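Local coordinates for protein soluble epoxide hydrolase (Bacillus megaterium, PDB 4INZ) that is an enzyme of the alpha/beta hydrolase fold, in which a mixed central sheet carries a largely helical insertion between two of its strands, at residues 138-148 with 259-270; 178-187 with 204-213. The protein carries 1 engineered substitution. All blocks are in the same frame, centred on the assembly; numbering follows the deposited sequence.

Interaction 1: 138-148 with 259-270; sequences NGPHPYTFMRE and FMPENLDGIEEY
Thr144 and Arg147, in the first turns of the helix that follows strand 131-137, pack on the loop joining strands 248-253 and 274-279, a junction of two strand-end connections in the alpha/beta hydrolase fold. Thr144 OG1 donates to a lone pair of Asn263 O, in the carbonyl plane (2.7 Å). The same hydroxyl accepts from water 1, which also donates to Asn263 OD1 and accepts from His141 N. His141 is the N-cap: its ND1 accepts from Thr144 N in the ring plane, nearly straight (N-H...N 173°), while NE2 bonds Tyr125. Arg147 runs extended until a bend at chi3 (60°), which turns the guanidinium end-on to the turn 264-267. Arg147 NH1 and NH2 both donate to Asp265 O, each at 2.9 Å, and Thr144 CB lies over one guanidinium face. Side-on, Arg147 NE (2.8 Å) and NH2 (2.9 Å) form a salt bridge with Glu148 OE2, meeting it on its anti side. Apolar contacts lie at both ends. Gly139 CA sits squarely over the Phe259 ring, 3.8 Å from its centroid, whereas Tyr143 CB lies over the Tyr270 face; the two tyrosine rings are nearly parallel (9°) but slid apart. Held by a carbonyl at its end and a carboxylate along its side, the guanidinium is fixed in orientation, and its charge would probably favour an ionised Glu148.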
# COMPACT_ATOMS: atom_id res chain seq x y z
N ASN A 138 -7.12 -0.72 3.37
CA ASN A 138 -7.71 0.23 2.42
C ASN A 138 -6.85 0.44 1.19
O ASN A 138 -5.68 0.78 1.30
CB ASN A 138 -7.97 1.57 3.10
CG ASN A 138 -9.04 1.49 4.14
OD1 ASN A 138 -10.08 2.15 4.05
ND2 ASN A 138 -8.82 0.64 5.14
N GLY A 139 -7.44 0.27 0.01
CA GLY A 139 -6.72 0.40 -1.25
C GLY A 139 -7.50 -0.31 -2.33
O GLY A 139 -8.50 -0.96 -2.04
N PRO A 140 -7.06 -0.21 -3.58
CA PRO A 140 -7.89 -0.72 -4.68
C PRO A 140 -7.70 -2.20 -5.00
O PRO A 140 -6.58 -2.65 -5.26
CB PRO A 140 -7.44 0.14 -5.87
CG PRO A 140 -5.97 0.39 -5.58
CD PRO A 140 -5.87 0.52 -4.07
N HIS A 141 -8.80 -2.96 -4.98
CA HIS A 141 -8.81 -4.28 -5.60
C HIS A 141 -8.83 -4.06 -7.11
O HIS A 141 -9.56 -3.21 -7.59
CB HIS A 141 -10.04 -5.08 -5.16
CG HIS A 141 -10.15 -6.42 -5.83
ND1 HIS A 141 -10.89 -6.63 -6.97
CD2 HIS A 141 -9.59 -7.61 -5.53
CE1 HIS A 141 -10.79 -7.89 -7.34
NE2 HIS A 141 -10.00 -8.51 -6.48
N PRO A 142 -8.01 -4.82 -7.85
CA PRO A 142 -7.87 -4.55 -9.29
C PRO A 142 -9.20 -4.43 -10.05
O PRO A 142 -9.31 -3.60 -10.95
CB PRO A 142 -7.07 -5.75 -9.79
CG PRO A 142 -6.22 -6.11 -8.61
CD PRO A 142 -7.10 -5.88 -7.40
N TYR A 143 -10.18 -5.25 -9.69
CA TYR A 143 -11.42 -5.29 -10.48
C TYR A 143 -12.53 -4.41 -9.90
O TYR A 143 -13.15 -3.65 -10.64
CB TYR A 143 -11.90 -6.73 -10.67
CG TYR A 143 -11.03 -7.53 -11.60
CD1 TYR A 143 -9.95 -8.27 -11.11
CD2 TYR A 143 -11.26 -7.55 -12.98
CE1 TYR A 143 -9.14 -9.00 -11.96
CE2 TYR A 143 -10.46 -8.28 -13.83
CZ TYR A 143 -9.40 -9.00 -13.32
OH TYR A 143 -8.60 -9.73 -14.17
N THR A 144 -12.78 -4.52 -8.60
CA THR A 144 -13.85 -3.73 -8.02
C THR A 144 -13.55 -2.23 -8.09
O THR A 144 -14.47 -1.42 -8.19
CB THR A 144 -14.19 -4.14 -6.56
OG1 THR A 144 -13.08 -3.88 -5.69
CG2 THR A 144 -14.57 -5.63 -6.50
N PHE A 145 -12.27 -1.86 -8.05
CA PHE A 145 -11.94 -0.44 -8.10
C PHE A 145 -12.35 0.20 -9.42
O PHE A 145 -12.88 1.31 -9.44
CB PHE A 145 -10.45 -0.18 -7.84
CG PHE A 145 -10.11 1.28 -7.80
CD1 PHE A 145 -10.65 2.10 -6.82
CD2 PHE A 145 -9.24 1.83 -8.73
CE1 PHE A 145 -10.33 3.44 -6.77
CE2 PHE A 145 -8.92 3.18 -8.68
CZ PHE A 145 -9.47 3.98 -7.70
N MET A 146 -12.08 -0.49 -10.52
CA MET A 146 -12.49 0.01 -11.83
C MET A 146 -14.02 0.09 -11.90
O MET A 146 -14.58 1.03 -12.46
CB MET A 146 -11.94 -0.87 -12.94
CG MET A 146 -10.42 -0.87 -13.00
SD MET A 146 -9.71 0.77 -13.30
CE MET A 146 -10.15 1.03 -15.03
N ARG A 147 -14.69 -0.91 -11.34
CA ARG A 147 -16.15 -0.89 -11.29
C ARG A 147 -16.67 0.37 -10.60
O ARG A 147 -17.60 1.02 -11.07
CB ARG A 147 -16.67 -2.14 -10.58
CG ARG A 147 -18.18 -2.30 -10.59
CD ARG A 147 -18.60 -3.38 -9.61
NE ARG A 147 -18.19 -3.05 -8.25
CZ ARG A 147 -18.07 -3.93 -7.26
NH1 ARG A 147 -18.32 -5.22 -7.48
NH2 ARG A 147 -17.69 -3.53 -6.06
N GLU A 148 -16.06 0.73 -9.47
CA GLU A 148 -16.51 1.90 -8.72
C GLU A 148 -16.15 3.22 -9.42
O GLU A 148 -16.93 4.16 -9.40
CB GLU A 148 -15.99 1.86 -7.29
CG GLU A 148 -16.40 0.60 -6.53
CD GLU A 148 -17.92 0.41 -6.47
OE1 GLU A 148 -18.64 1.40 -6.23
OE2 GLU A 148 -18.38 -0.73 -6.67
N PHE A 259 -11.18 5.83 -0.39
CA PHE A 259 -11.77 4.61 -0.94
C PHE A 259 -13.12 4.32 -0.28
O PHE A 259 -13.20 4.15 0.94
CB PHE A 259 -10.81 3.41 -0.78
CG PHE A 259 -9.53 3.56 -1.54
CD1 PHE A 259 -9.46 3.21 -2.88
CD2 PHE A 259 -8.40 4.08 -0.93
CE1 PHE A 259 -8.28 3.37 -3.59
CE2 PHE A 259 -7.22 4.23 -1.63
CZ PHE A 259 -7.16 3.88 -2.97
N MET A 260 -14.16 4.30 -1.10
CA MET A 260 -15.53 4.13 -0.62
C MET A 260 -15.80 2.69 -0.22
O MET A 260 -15.15 1.78 -0.71
CB MET A 260 -16.52 4.59 -1.70
CG MET A 260 -16.40 6.06 -2.08
SD MET A 260 -16.76 7.19 -0.71
CE MET A 260 -15.12 7.53 -0.07
N PRO A 261 -16.78 2.48 0.67
CA PRO A 261 -17.07 1.13 1.15
C PRO A 261 -17.48 0.17 0.03
O PRO A 261 -17.25 -1.03 0.16
CB PRO A 261 -18.25 1.34 2.11
CG PRO A 261 -18.12 2.75 2.55
CD PRO A 261 -17.57 3.50 1.38
N GLU A 262 -18.07 0.69 -1.04
CA GLU A 262 -18.58 -0.17 -2.12
C GLU A 262 -17.47 -0.93 -2.85
O GLU A 262 -17.75 -1.86 -3.62
CB GLU A 262 -19.42 0.62 -3.12
CG GLU A 262 -20.76 1.10 -2.57
CD GLU A 262 -20.64 2.33 -1.70
OE1 GLU A 262 -19.57 2.99 -1.74
OE2 GLU A 262 -21.60 2.65 -0.97
N ASN A 263 -16.21 -0.55 -2.63
CA ASN A 263 -15.10 -1.29 -3.20
C ASN A 263 -15.12 -2.74 -2.75
O ASN A 263 -14.55 -3.61 -3.41
CB ASN A 263 -13.76 -0.64 -2.81
CG ASN A 263 -13.46 0.59 -3.64
OD1 ASN A 263 -12.97 0.48 -4.76
ND2 ASN A 263 -13.77 1.76 -3.11
N LEU A 264 -15.81 -3.00 -1.64
CA LEU A 264 -15.84 -4.34 -1.07
C LEU A 264 -17.04 -5.16 -1.54
O LEU A 264 -17.09 -6.37 -1.33
CB LEU A 264 -15.84 -4.27 0.45
CG LEU A 264 -14.59 -3.58 1.00
CD1 LEU A 264 -14.59 -3.67 2.51
CD2 LEU A 264 -13.36 -4.24 0.41
N ASP A 265 -18.01 -4.49 -2.16
CA ASP A 265 -19.20 -5.17 -2.66
C ASP A 265 -18.84 -6.25 -3.68
O ASP A 265 -18.17 -5.98 -4.68
CB ASP A 265 -20.17 -4.17 -3.31
CG ASP A 265 -20.75 -3.18 -2.32
OD1 ASP A 265 -20.63 -3.41 -1.09
OD2 ASP A 265 -21.35 -2.18 -2.76
N GLY A 266 -19.28 -7.48 -3.41
CA GLY A 266 -19.11 -8.58 -4.34
C GLY A 266 -17.66 -8.96 -4.60
O GLY A 266 -17.35 -9.61 -5.60
N ILE A 267 -16.77 -8.56 -3.70
CA ILE A 267 -15.36 -8.87 -3.87
C ILE A 267 -15.13 -10.39 -3.86
O ILE A 267 -14.20 -10.88 -4.50
CB ILE A 267 -14.48 -8.15 -2.81
CG1 ILE A 267 -13.00 -8.23 -3.18
CG2 ILE A 267 -14.74 -8.69 -1.41
CD1 ILE A 267 -12.15 -7.22 -2.45
N GLU A 268 -16.02 -11.12 -3.19
CA GLU A 268 -15.88 -12.58 -3.12
C GLU A 268 -16.04 -13.27 -4.48
O GLU A 268 -15.64 -14.42 -4.63
CB GLU A 268 -16.87 -13.18 -2.11
CG GLU A 268 -18.33 -13.11 -2.52
CD GLU A 268 -19.01 -11.83 -2.07
OE1 GLU A 268 -18.31 -10.89 -1.65
OE2 GLU A 268 -20.26 -11.77 -2.14
N GLU A 269 -16.63 -12.58 -5.45
CA GLU A 269 -16.71 -13.12 -6.80
C GLU A 269 -15.31 -13.21 -7.42
O GLU A 269 -15.04 -14.10 -8.23
CB GLU A 269 -17.60 -12.24 -7.69
CG GLU A 269 -17.72 -12.76 -9.13
CD GLU A 269 -18.04 -11.66 -10.14
OE1 GLU A 269 -17.49 -11.73 -11.27
OE2 GLU A 269 -18.83 -10.74 -9.83
N TYR A 270 -14.44 -12.29 -7.02
CA TYR A 270 -13.08 -12.24 -7.55
C TYR A 270 -12.10 -12.96 -6.65
O TYR A 270 -11.03 -13.38 -7.09
CB TYR A 270 -12.62 -10.79 -7.71
CG TYR A 270 -13.45 -10.01 -8.70
CD1 TYR A 270 -13.23 -10.14 -10.06
CD2 TYR A 270 -14.45 -9.16 -8.26
CE1 TYR A 270 -13.99 -9.43 -10.97
CE2 TYR A 270 -15.22 -8.45 -9.16
CZ TYR A 270 -14.99 -8.59 -10.52
OH TYR A 270 -15.75 -7.88 -11.41
O HOH W 1 -11.44 -1.83 -4.89
O HOH W 2 -18.69 -6.92 -9.83
O HOH W 3 -21.32 -1.62 -5.54

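Interaction 2: 178-187 with 204-213; sequences NFSGLRKLVI and YMNSWENGSV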
# COMPACT_ATOMS: atom_id res chain seq x y z
N ASN A 178 8.34 23.15 4.60
CA ASN A 178 8.53 21.99 5.45
C ASN A 178 7.48 20.91 5.16
O ASN A 178 6.89 20.34 6.08
CB ASN A 178 8.50 22.43 6.92
CG ASN A 178 8.92 21.33 7.87
OD1 ASN A 178 8.35 21.18 8.96
ND2 ASN A 178 9.91 20.54 7.47
N PHE A 179 7.26 20.64 3.88
CA PHE A 179 6.32 19.60 3.45
C PHE A 179 4.90 19.83 3.98
O PHE A 179 4.25 18.89 4.44
CB PHE A 179 6.83 18.21 3.83
CG PHE A 179 8.19 17.90 3.27
CD1 PHE A 179 8.32 17.36 1.99
CD2 PHE A 179 9.33 18.19 3.99
CE1 PHE A 179 9.57 17.09 1.46
CE2 PHE A 179 10.60 17.93 3.46
CZ PHE A 179 10.71 17.38 2.19
N SER A 180 4.43 21.07 3.88
CA SER A 180 3.14 21.45 4.45
C SER A 180 1.99 20.62 3.89
O SER A 180 1.09 20.23 4.64
CB SER A 180 2.88 22.94 4.21
OG SER A 180 3.01 23.26 2.83
N GLY A 181 2.01 20.34 2.59
CA GLY A 181 0.95 19.57 1.98
C GLY A 181 0.85 18.17 2.57
O GLY A 181 -0.24 17.65 2.80
N LEU A 182 2.01 17.55 2.80
CA LEU A 182 2.05 16.21 3.36
C LEU A 182 1.71 16.22 4.85
O LEU A 182 1.07 15.31 5.36
CB LEU A 182 3.43 15.58 3.13
CG LEU A 182 3.81 15.35 1.67
CD1 LEU A 182 5.29 14.98 1.53
CD2 LEU A 182 2.92 14.28 1.03
N ARG A 183 2.15 17.27 5.55
CA ARG A 183 1.83 17.42 6.96
C ARG A 183 0.33 17.50 7.18
O ARG A 183 -0.22 16.89 8.10
CB ARG A 183 2.50 18.67 7.54
CG ARG A 183 3.98 18.51 7.83
CD ARG A 183 4.51 19.64 8.69
NE ARG A 183 4.76 20.86 7.93
CZ ARG A 183 4.05 21.98 8.04
NH1 ARG A 183 4.36 23.04 7.30
NH2 ARG A 183 3.04 22.04 8.90
N LYS A 184 -0.34 18.27 6.33
CA LYS A 184 -1.77 18.45 6.49
C LYS A 184 -2.50 17.16 6.16
O LYS A 184 -3.52 16.84 6.76
CB LYS A 184 -2.26 19.60 5.60
CG LYS A 184 -1.64 20.95 6.00
CD LYS A 184 -2.21 22.11 5.20
CE LYS A 184 -1.65 23.45 5.70
NZ LYS A 184 -0.17 23.52 5.61
N LEU A 185 -1.94 16.39 5.24
CA LEU A 185 -2.56 15.15 4.80
C LEU A 185 -2.48 14.06 5.86
O LEU A 185 -3.48 13.41 6.16
CB LEU A 185 -1.92 14.69 3.49
CG LEU A 185 -2.53 13.48 2.77
CD1 LEU A 185 -4.02 13.68 2.55
CD2 LEU A 185 -1.80 13.25 1.45
N VAL A 186 -1.30 13.88 6.45
CA VAL A 186 -1.04 12.75 7.34
C VAL A 186 -0.71 13.13 8.79
O VAL A 186 -1.18 12.48 9.73
CB VAL A 186 0.11 11.88 6.80
CG1 VAL A 186 0.67 10.97 7.89
CG2 VAL A 186 -0.36 11.08 5.60
N ILE A 187 0.09 14.18 8.97
CA ILE A 187 0.57 14.51 10.31
C ILE A 187 -0.51 15.14 11.18
O ILE A 187 -0.75 14.69 12.30
CB ILE A 187 1.78 15.47 10.25
CG1 ILE A 187 2.95 14.82 9.50
CG2 ILE A 187 2.20 15.88 11.66
CD1 ILE A 187 3.30 13.45 10.03
N TYR A 204 8.35 10.53 10.13
CA TYR A 204 7.70 10.89 8.88
C TYR A 204 8.42 12.05 8.21
O TYR A 204 8.66 12.02 7.00
CB TYR A 204 6.24 11.27 9.11
CG TYR A 204 5.27 10.13 8.89
CD1 TYR A 204 4.69 9.94 7.64
CD2 TYR A 204 4.94 9.25 9.91
CE1 TYR A 204 3.79 8.92 7.42
CE2 TYR A 204 4.05 8.21 9.70
CZ TYR A 204 3.48 8.05 8.45
OH TYR A 204 2.58 7.02 8.22
N MET A 205 8.77 13.08 8.98
CA MET A 205 9.46 14.23 8.41
C MET A 205 10.78 13.80 7.80
O MET A 205 11.13 14.23 6.69
CB MET A 205 9.70 15.32 9.46
CG MET A 205 8.42 15.95 10.03
SD MET A 205 7.32 16.63 8.76
CE MET A 205 8.38 17.84 7.99
N ASN A 206 11.53 12.97 8.52
CA ASN A 206 12.76 12.41 7.96
C ASN A 206 12.51 11.67 6.65
O ASN A 206 13.31 11.78 5.70
CB ASN A 206 13.42 11.45 8.95
CG ASN A 206 14.09 12.15 10.11
OD1 ASN A 206 14.33 13.36 10.07
ND2 ASN A 206 14.40 11.39 11.15
N SER A 207 11.43 10.90 6.60
CA SER A 207 11.14 10.11 5.41
C SER A 207 10.92 11.00 4.20
O SER A 207 11.33 10.65 3.09
CB SER A 207 9.94 9.18 5.62
OG SER A 207 8.70 9.85 5.43
N TRP A 208 10.28 12.14 4.41
CA TRP A 208 10.01 13.07 3.31
C TRP A 208 11.26 13.83 2.87
O TRP A 208 11.46 14.09 1.68
CB TRP A 208 8.86 14.01 3.68
CG TRP A 208 7.57 13.26 3.85
CD1 TRP A 208 7.21 12.09 3.22
CD2 TRP A 208 6.49 13.59 4.73
NE1 TRP A 208 5.96 11.69 3.64
CE2 TRP A 208 5.50 12.59 4.57
CE3 TRP A 208 6.26 14.64 5.62
CZ2 TRP A 208 4.30 12.61 5.28
CZ3 TRP A 208 5.06 14.66 6.33
CH2 TRP A 208 4.10 13.65 6.15
N GLU A 209 12.11 14.16 3.84
CA GLU A 209 13.39 14.81 3.55
C GLU A 209 14.29 13.87 2.76
O GLU A 209 15.00 14.30 1.85
CB GLU A 209 14.10 15.19 4.85
CG GLU A 209 13.37 16.22 5.68
CD GLU A 209 13.85 17.65 5.47
OE1 GLU A 209 14.77 17.88 4.65
OE2 GLU A 209 13.31 18.54 6.13
N ASN A 210 14.25 12.59 3.11
CA ASN A 210 15.11 11.58 2.47
C ASN A 210 14.55 11.06 1.15
O ASN A 210 15.30 10.70 0.23
CB ASN A 210 15.36 10.41 3.44
CG ASN A 210 16.24 10.81 4.61
OD1 ASN A 210 17.16 11.61 4.45
ND2 ASN A 210 15.97 10.25 5.79
N GLY A 211 13.23 11.01 1.06
CA GLY A 211 12.55 10.48 -0.11
C GLY A 211 12.42 11.53 -1.20
O GLY A 211 12.99 12.61 -1.09
N SER A 212 11.66 11.21 -2.24
CA SER A 212 11.43 12.12 -3.35
C SER A 212 9.95 12.26 -3.64
O SER A 212 9.29 11.30 -4.05
CB SER A 212 12.14 11.63 -4.61
OG SER A 212 11.70 12.36 -5.74
N VAL A 213 9.42 13.46 -3.44
CA VAL A 213 8.02 13.71 -3.76
C VAL A 213 7.77 13.50 -5.25
O VAL A 213 6.72 13.00 -5.64
CB VAL A 213 7.57 15.11 -3.30
CG1 VAL A 213 6.18 15.42 -3.84
CG2 VAL A 213 7.60 15.19 -1.78
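Leu182 packs over one face of the Trp208 indole, running past it in the opposite direction, its CB 3.5 Å from the centroid of the six-membered ring and almost on the ring normal, while CD1 reaches over the pyrrole part, 3.7 Å from Trp208 CG. Ile187 CG1 meets the rim of the same ring near its plane, at Trp208 CH2 (3.7 Å). On the indole face turned from Leu182 is Tyr204 O, one helical turn back in the same chain. Next to this pair the roles reverse: Trp208 CB stands over the centre of the Phe179 ring, 3.8 Å from its centroid, and Phe179 acts as a knob in a hole formed by Met205, Trp208, Glu209 and Val213. Helices 169-193 and 198-210, which supply all of these side chains but Val213, at the start of helix 213-220, belong to the helical cap inserted between strands 131-137 and 248-253; their axes here approach to 10.7 Å, with directions 133° apart. The bend at chi2 puts Met205 SD beside Arg183 CG (3.9 Å), and the further bend at chi3 turns CE toward the Asn178 amide. Val186 CG1 touches the Tyr204 ring off-centre, 3.8 Å from CE1. Behind this layer, Arg183 NE donates to Asn178 O (2.9 Å, 165°) from above the carbonyl plane, and NH1 bonds Asp177 O; both carbonyls lie at the kinked part of the helix, where Asn178 and Phe179 have positive phi. Further out, the loop after strand 40-44 meets the aromatic residues: Trp208 NE1 bonds Pro48 O, and Tyr204 OH bonds Asp49, with Phe50 edge-to-face against the Tyr204 ring.

In the fold
Interactions 1 and 2 sit at the root and in the interior of one insertion. Interaction 1 draws together the connections leaving strands 131-137 and 248-253, between which the chain makes its long helical excursion; interaction 2 is nested within that excursion and packs two of its helices. Their centres are 29 Å apart, on opposite sides of the chain's centre, and their nearest atoms about 11 Å apart, so neither touches the other. The first combines polar bonds with aromatic packing at its two ends; the second is apolar packing across the helices. A bound di(hydroxyethyl)ether, probably from the crystallisation liquor though it may mark a pocket, lies about 4 Å from the Pro140 side chain in interaction 1.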